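Local coordinates for pumilio domain-containing protein 7 (Caenorhabditis elegans, PDB 3V71) that binds a consensus sequence in mRNA 3'-untranslated regions, modulates mRNA expression and stability, and acts redundantly with related proteins in oocyte formation and early embryonic cell divisions, at residues Y39-R48 with K77-E86. Numbering follows the deposited sequence.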
ATOM      1  N   TYR A  39     -18.875 -22.801  22.067  1.00109.03           N
ATOM      2  CA  TYR A  39     -19.970 -22.284  21.268  1.00109.20           C
ATOM      3  C   TYR A  39     -20.300 -23.367  20.246  1.00110.12           C
ATOM      4  O   TYR A  39     -19.467 -23.722  19.411  1.00112.96           O
ATOM      5  CB  TYR A  39     -19.593 -20.964  20.587  1.00104.24           C
ATOM      6  CG  TYR A  39     -20.716 -20.344  19.785  1.00100.73           C
ATOM      7  CD1 TYR A  39     -21.810 -19.765  20.415  1.00 98.66           C
ATOM      8  CD2 TYR A  39     -20.679 -20.333  18.396  1.00102.25           C
ATOM      9  CE1 TYR A  39     -22.842 -19.196  19.680  1.00101.51           C
ATOM     10  CE2 TYR A  39     -21.700 -19.767  17.655  1.00100.53           C
ATOM     11  CZ  TYR A  39     -22.782 -19.200  18.298  1.00102.03           C
ATOM     12  OH  TYR A  39     -23.798 -18.634  17.555  1.00 96.37           O
ATOM     13  N   PRO A  40     -21.508 -23.928  20.341  1.00108.75           N
ATOM     14  CA  PRO A  40     -21.930 -25.020  19.463  1.00114.26           C
ATOM     15  C   PRO A  40     -21.684 -24.722  17.984  1.00119.98           C
ATOM     16  O   PRO A  40     -21.929 -23.605  17.507  1.00111.76           O
ATOM     17  CB  PRO A  40     -23.434 -25.153  19.753  1.00115.05           C
ATOM     18  CG  PRO A  40     -23.797 -23.950  20.590  1.00111.52           C
ATOM     19  CD  PRO A  40     -22.556 -23.559  21.304  1.00110.10           C
ATOM     20  N   LEU A  41     -21.192 -25.735  17.275  1.00122.95           N
ATOM     21  CA  LEU A  41     -20.919 -25.631  15.847  1.00117.87           C
ATOM     22  C   LEU A  41     -22.174 -25.989  15.065  1.00117.22           C
ATOM     23  O   LEU A  41     -22.346 -25.576  13.916  1.00113.85           O
ATOM     24  CB  LEU A  41     -19.756 -26.546  15.455  1.00110.53           C
ATOM     25  CG  LEU A  41     -18.372 -26.135  15.977  1.00118.43           C
ATOM     26  CD1 LEU A  41     -18.287 -26.198  17.505  1.00119.56           C
ATOM     27  CD2 LEU A  41     -17.280 -26.984  15.347  1.00114.25           C
ATOM     28  N   ASP A  42     -23.051 -26.754  15.702  1.00118.14           N
ATOM     29  CA  ASP A  42     -24.336 -27.084  15.109  1.00118.08           C
ATOM     30  C   ASP A  42     -25.216 -25.842  15.084  1.00112.98           C
ATOM     31  O   ASP A  42     -25.726 -25.408  16.116  1.00114.68           O
ATOM     32  CB  ASP A  42     -25.017 -28.207  15.894  1.00119.49           C
ATOM     33  CG  ASP A  42     -26.394 -28.554  15.345  1.00123.17           C
ATOM     34  OD1 ASP A  42     -26.585 -28.496  14.111  1.00127.12           O
ATOM     35  OD2 ASP A  42     -27.289 -28.884  16.150  1.00122.39           O
ATOM     36  N   SER A  43     -25.386 -25.268  13.900  1.00108.70           N
ATOM     37  CA  SER A  43     -26.208 -24.077  13.744  1.00110.43           C
ATOM     38  C   SER A  43     -27.614 -24.320  14.262  1.00114.97           C
ATOM     39  O   SER A  43     -28.420 -23.395  14.358  1.00114.77           O
ATOM     40  CB  SER A  43     -26.280 -23.671  12.273  1.00112.11           C
ATOM     41  OG  SER A  43     -27.042 -24.598  11.518  1.00111.37           O
ATOM     42  N   GLU A  44     -27.906 -25.573  14.593  1.00119.43           N
ATOM     43  CA  GLU A  44     -29.260 -25.971  14.944  1.00120.09           C
ATOM     44  C   GLU A  44     -29.427 -26.201  16.442  1.00117.40           C
ATOM     45  O   GLU A  44     -30.544 -26.390  16.925  1.00109.97           O
ATOM     46  CB  GLU A  44     -29.661 -27.226  14.170  1.00120.42           C
ATOM     47  CG  GLU A  44     -31.158 -27.362  13.967  1.00127.41           C
ATOM     48  CD  GLU A  44     -31.746 -26.185  13.210  1.00128.00           C
ATOM     49  OE1 GLU A  44     -31.654 -26.173  11.963  1.00127.64           O
ATOM     50  OE2 GLU A  44     -32.299 -25.274  13.864  1.00124.55           O
ATOM     51  N   ASP A  45     -28.315 -26.181  17.175  1.00118.02           N
ATOM     52  CA  ASP A  45     -28.361 -26.340  18.625  1.00110.81           C
ATOM     53  C   ASP A  45     -29.270 -25.284  19.247  1.00111.56           C
ATOM     54  O   ASP A  45     -29.259 -24.115  18.850  1.00111.39           O
ATOM     55  CB  ASP A  45     -26.958 -26.269  19.231  1.00109.29           C
ATOM     56  CG  ASP A  45     -26.957 -26.477  20.743  1.00114.05           C
ATOM     57  OD1 ASP A  45     -28.009 -26.261  21.382  1.00113.21           O
ATOM     58  OD2 ASP A  45     -25.899 -26.851  21.298  1.00111.58           O
ATOM     59  N   GLN A  46     -30.060 -25.713  20.223  1.00112.02           N
ATOM     60  CA  GLN A  46     -30.999 -24.833  20.904  1.00111.69           C
ATOM     61  C   GLN A  46     -30.281 -23.802  21.786  1.00105.72           C
ATOM     62  O   GLN A  46     -30.677 -22.635  21.838  1.00 98.36           O
ATOM     63  CB  GLN A  46     -32.011 -25.660  21.711  1.00110.82           C
ATOM     64  CG  GLN A  46     -31.392 -26.592  22.766  1.00122.07           C
ATOM     65  CD  GLN A  46     -30.623 -27.774  22.174  1.00123.45           C
ATOM     66  OE1 GLN A  46     -30.894 -28.219  21.051  1.00116.72           O
ATOM     67  NE2 GLN A  46     -29.654 -28.290  22.938  1.00115.80           N
ATOM     68  N   ILE A  47     -29.219 -24.231  22.466  1.00104.13           N
ATOM     69  CA  ILE A  47     -28.415 -23.316  23.272  1.00105.21           C
ATOM     70  C   ILE A  47     -27.827 -22.202  22.407  1.00100.44           C
ATOM     71  O   ILE A  47     -27.854 -21.030  22.778  1.00 96.92           O
ATOM     72  CB  ILE A  47     -27.277 -24.055  24.012  1.00105.51           C
ATOM     73  CG1 ILE A  47     -27.839 -25.222  24.818  1.00106.24           C
ATOM     74  CG2 ILE A  47     -26.526 -23.106  24.936  1.00 98.59           C
ATOM     75  CD1 ILE A  47     -28.794 -24.795  25.908  1.00103.62           C
ATOM     76  N   ARG A  48     -27.306 -22.572  21.243  1.00101.66           N
ATOM     77  CA  ARG A  48     -26.722 -21.604  20.325  1.00101.77           C
ATOM     78  C   ARG A  48     -27.717 -20.554  19.844  1.00 97.06           C
ATOM     79  O   ARG A  48     -27.364 -19.388  19.672  1.00 98.94           O
ATOM     80  CB  ARG A  48     -26.115 -22.309  19.119  1.00104.30           C
ATOM     81  CG  ARG A  48     -25.817 -21.370  17.981  1.00104.86           C
ATOM     82  CD  ARG A  48     -24.871 -21.996  16.994  1.00108.14           C
ATOM     83  NE  ARG A  48     -25.044 -21.429  15.664  1.00105.68           N
ATOM     84  CZ  ARG A  48     -24.201 -21.631  14.662  1.00106.50           C
ATOM     85  NH1 ARG A  48     -23.121 -22.381  14.851  1.00106.25           N
ATOM     86  NH2 ARG A  48     -24.434 -21.082  13.476  1.00104.97           N
ATOM     87  N   LYS A  77     -16.502 -15.107  16.702  1.00 92.94           N
ATOM     88  CA  LYS A  77     -16.921 -16.496  16.700  1.00 91.87           C
ATOM     89  C   LYS A  77     -18.324 -16.588  16.136  1.00 88.39           C
ATOM     90  O   LYS A  77     -18.616 -17.472  15.343  1.00 95.33           O
ATOM     91  CB  LYS A  77     -16.881 -17.072  18.112  1.00 91.50           C
ATOM     92  CG  LYS A  77     -17.092 -18.570  18.169  1.00 98.42           C
ATOM     93  CD  LYS A  77     -15.931 -19.323  17.551  1.00103.36           C
ATOM     94  CE  LYS A  77     -16.059 -20.817  17.811  1.00117.28           C
ATOM     95  NZ  LYS A  77     -14.881 -21.571  17.298  1.00121.85           N
ATOM     96  N   LEU A  78     -19.191 -15.661  16.536  1.00 84.16           N
ATOM     97  CA  LEU A  78     -20.568 -15.650  16.044  1.00 89.50           C
ATOM     98  C   LEU A  78     -20.622 -15.491  14.534  1.00 90.25           C
ATOM     99  O   LEU A  78     -21.547 -15.963  13.882  1.00 92.25           O
ATOM    100  CB  LEU A  78     -21.369 -14.503  16.665  1.00 89.16           C
ATOM    101  CG  LEU A  78     -21.722 -14.454  18.149  1.00 88.03           C
ATOM    102  CD1 LEU A  78     -22.833 -13.436  18.317  1.00 85.27           C
ATOM    103  CD2 LEU A  78     -22.164 -15.805  18.673  1.00 86.32           C
ATOM    104  N   VAL A  79     -19.623 -14.805  13.995  1.00 94.50           N
ATOM    105  CA  VAL A  79     -19.605 -14.410  12.594  1.00 92.49           C
ATOM    106  C   VAL A  79     -19.122 -15.527  11.666  1.00 93.50           C
ATOM    107  O   VAL A  79     -19.769 -15.835  10.657  1.00 91.95           O
ATOM    108  CB  VAL A  79     -18.755 -13.132  12.407  1.00 91.16           C
ATOM    109  CG1 VAL A  79     -18.488 -12.855  10.935  1.00 86.86           C
ATOM    110  CG2 VAL A  79     -19.454 -11.953  13.061  1.00 86.69           C
ATOM    111  N   GLU A  80     -17.993 -16.137  12.006  1.00 90.86           N
ATOM    112  CA  GLU A  80     -17.447 -17.195  11.171  1.00 96.67           C
ATOM    113  C   GLU A  80     -18.404 -18.377  11.042  1.00107.90           C
ATOM    114  O   GLU A  80     -18.431 -19.048  10.006  1.00116.57           O
ATOM    115  CB  GLU A  80     -16.090 -17.660  11.688  1.00 98.32           C
ATOM    116  CG  GLU A  80     -15.950 -17.608  13.187  1.00102.92           C
ATOM    117  CD  GLU A  80     -14.735 -18.370  13.669  1.00113.94           C
ATOM    118  OE1 GLU A  80     -14.525 -19.506  13.184  1.00120.78           O
ATOM    119  OE2 GLU A  80     -13.987 -17.833  14.519  1.00111.32           O
ATOM    120  N   LEU A  81     -19.195 -18.619  12.088  1.00104.45           N
ATOM    121  CA  LEU A  81     -20.139 -19.738  12.107  1.00 97.00           C
ATOM    122  C   LEU A  81     -21.556 -19.338  11.681  1.00 95.61           C
ATOM    123  O   LEU A  81     -22.452 -20.175  11.624  1.00101.14           O
ATOM    124  CB  LEU A  81     -20.176 -20.390  13.494  1.00 93.34           C
ATOM    125  CG  LEU A  81     -18.957 -21.193  13.970  1.00 98.99           C
ATOM    126  CD1 LEU A  81     -17.842 -20.295  14.472  1.00103.29           C
ATOM    127  CD2 LEU A  81     -19.356 -22.171  15.059  1.00108.87           C
ATOM    128  N   ALA A  82     -21.753 -18.063  11.369  1.00 93.89           N
ATOM    129  CA  ALA A  82     -23.089 -17.541  11.099  1.00 95.50           C
ATOM    130  C   ALA A  82     -23.761 -18.160   9.877  1.00 98.26           C
ATOM    131  O   ALA A  82     -23.211 -18.156   8.777  1.00 99.52           O
ATOM    132  CB  ALA A  82     -23.056 -16.021  10.975  1.00 96.07           C
ATOM    133  N   THR A  83     -24.961 -18.692  10.082  1.00101.93           N
ATOM    134  CA  THR A  83     -25.782 -19.153   8.974  1.00100.97           C
ATOM    135  C   THR A  83     -26.278 -17.916   8.241  1.00 98.06           C
ATOM    136  O   THR A  83     -26.166 -16.805   8.757  1.00 93.29           O
ATOM    137  CB  THR A  83     -26.987 -19.983   9.472  1.00 97.18           C
ATOM    138  OG1 THR A  83     -28.018 -19.110   9.951  1.00 93.94           O
ATOM    139  CG2 THR A  83     -26.564 -20.917  10.588  1.00 93.36           C
ATOM    140  N   PRO A  84     -26.817 -18.096   7.027  1.00105.74           N
ATOM    141  CA  PRO A  84     -27.428 -16.966   6.319  1.00103.68           C
ATOM    142  C   PRO A  84     -28.361 -16.166   7.229  1.00100.09           C
ATOM    143  O   PRO A  84     -28.239 -14.946   7.329  1.00 98.37           O
ATOM    144  CB  PRO A  84     -28.225 -17.655   5.211  1.00 98.46           C
ATOM    145  CG  PRO A  84     -27.416 -18.872   4.900  1.00 96.70           C
ATOM    146  CD  PRO A  84     -26.825 -19.327   6.215  1.00102.03           C
ATOM    147  N   ALA A  85     -29.280 -16.857   7.891  1.00100.49           N
ATOM    148  CA  ALA A  85     -30.224 -16.208   8.789  1.00101.88           C
ATOM    149  C   ALA A  85     -29.509 -15.426   9.888  1.00 99.96           C
ATOM    150  O   ALA A  85     -29.906 -14.307  10.227  1.00 96.55           O
ATOM    151  CB  ALA A  85     -31.156 -17.238   9.397  1.00104.57           C
ATOM    152  N   GLU A  86     -28.466 -16.026  10.455  1.00 97.82           N
ATOM    153  CA  GLU A  86     -27.674 -15.358  11.481  1.00 96.20           C
ATOM    154  C   GLU A  86     -26.996 -14.106  10.916  1.00 96.94           C
ATOM    155  O   GLU A  86     -26.992 -13.050  11.547  1.00 96.28           O
ATOM    156  CB  GLU A  86     -26.628 -16.308  12.072  1.00 92.23           C
ATOM    157  CG  GLU A  86     -27.202 -17.513  12.788  1.00 86.68           C
ATOM    158  CD  GLU A  86     -26.173 -18.240  13.654  1.00100.73           C
ATOM    159  OE1 GLU A  86     -25.022 -17.761  13.751  1.00107.72           O
ATOM    160  OE2 GLU A  86     -26.514 -19.289  14.250  1.00102.31           O
TER
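Arg-48 reaches from the first turn of helix 46-56 to Glu-86 and the loop before helix 84-96. Its chain runs extended from CG to NE, with CG anti to the backbone N (chi1 165°), and this carries the guanidinium toward residues 81-86. NE and NH2 of Arg-48 form a side-on salt bridge with Glu-86, both bonding OE2, at 3.0 Å from NE and 2.9 Å from NH2. The guanidinium and carboxylate planes are turned 60° apart: NE meets the syn lone pair of OE2, whereas NH2 arrives from above the carboxylate plane. NH2 of Arg-48 also donates to Leu-81 O (2.9 Å), and its NH1 to Pro-40 O (3.2 Å), while Ser-43 CA lies over one guanidinium face. The Tyr-39 ring receives Leu-81 CD2 at its edge, 4.0 Å from CD2 of the tyrosine, and Leu-78, crossing at about a right angle, meets it near CZ through CD2. Phe-52 of helix 46-56 touches both Tyr-39 and Glu-86. The contact joins the loop and start of helix 46-56 to the turn between helices 71-80 and 84-96, in the predicted first and second Pumilio repeats. With three acceptors fixing its guanidinium, the buried arginine probably has its charge largely balanced by Glu-86.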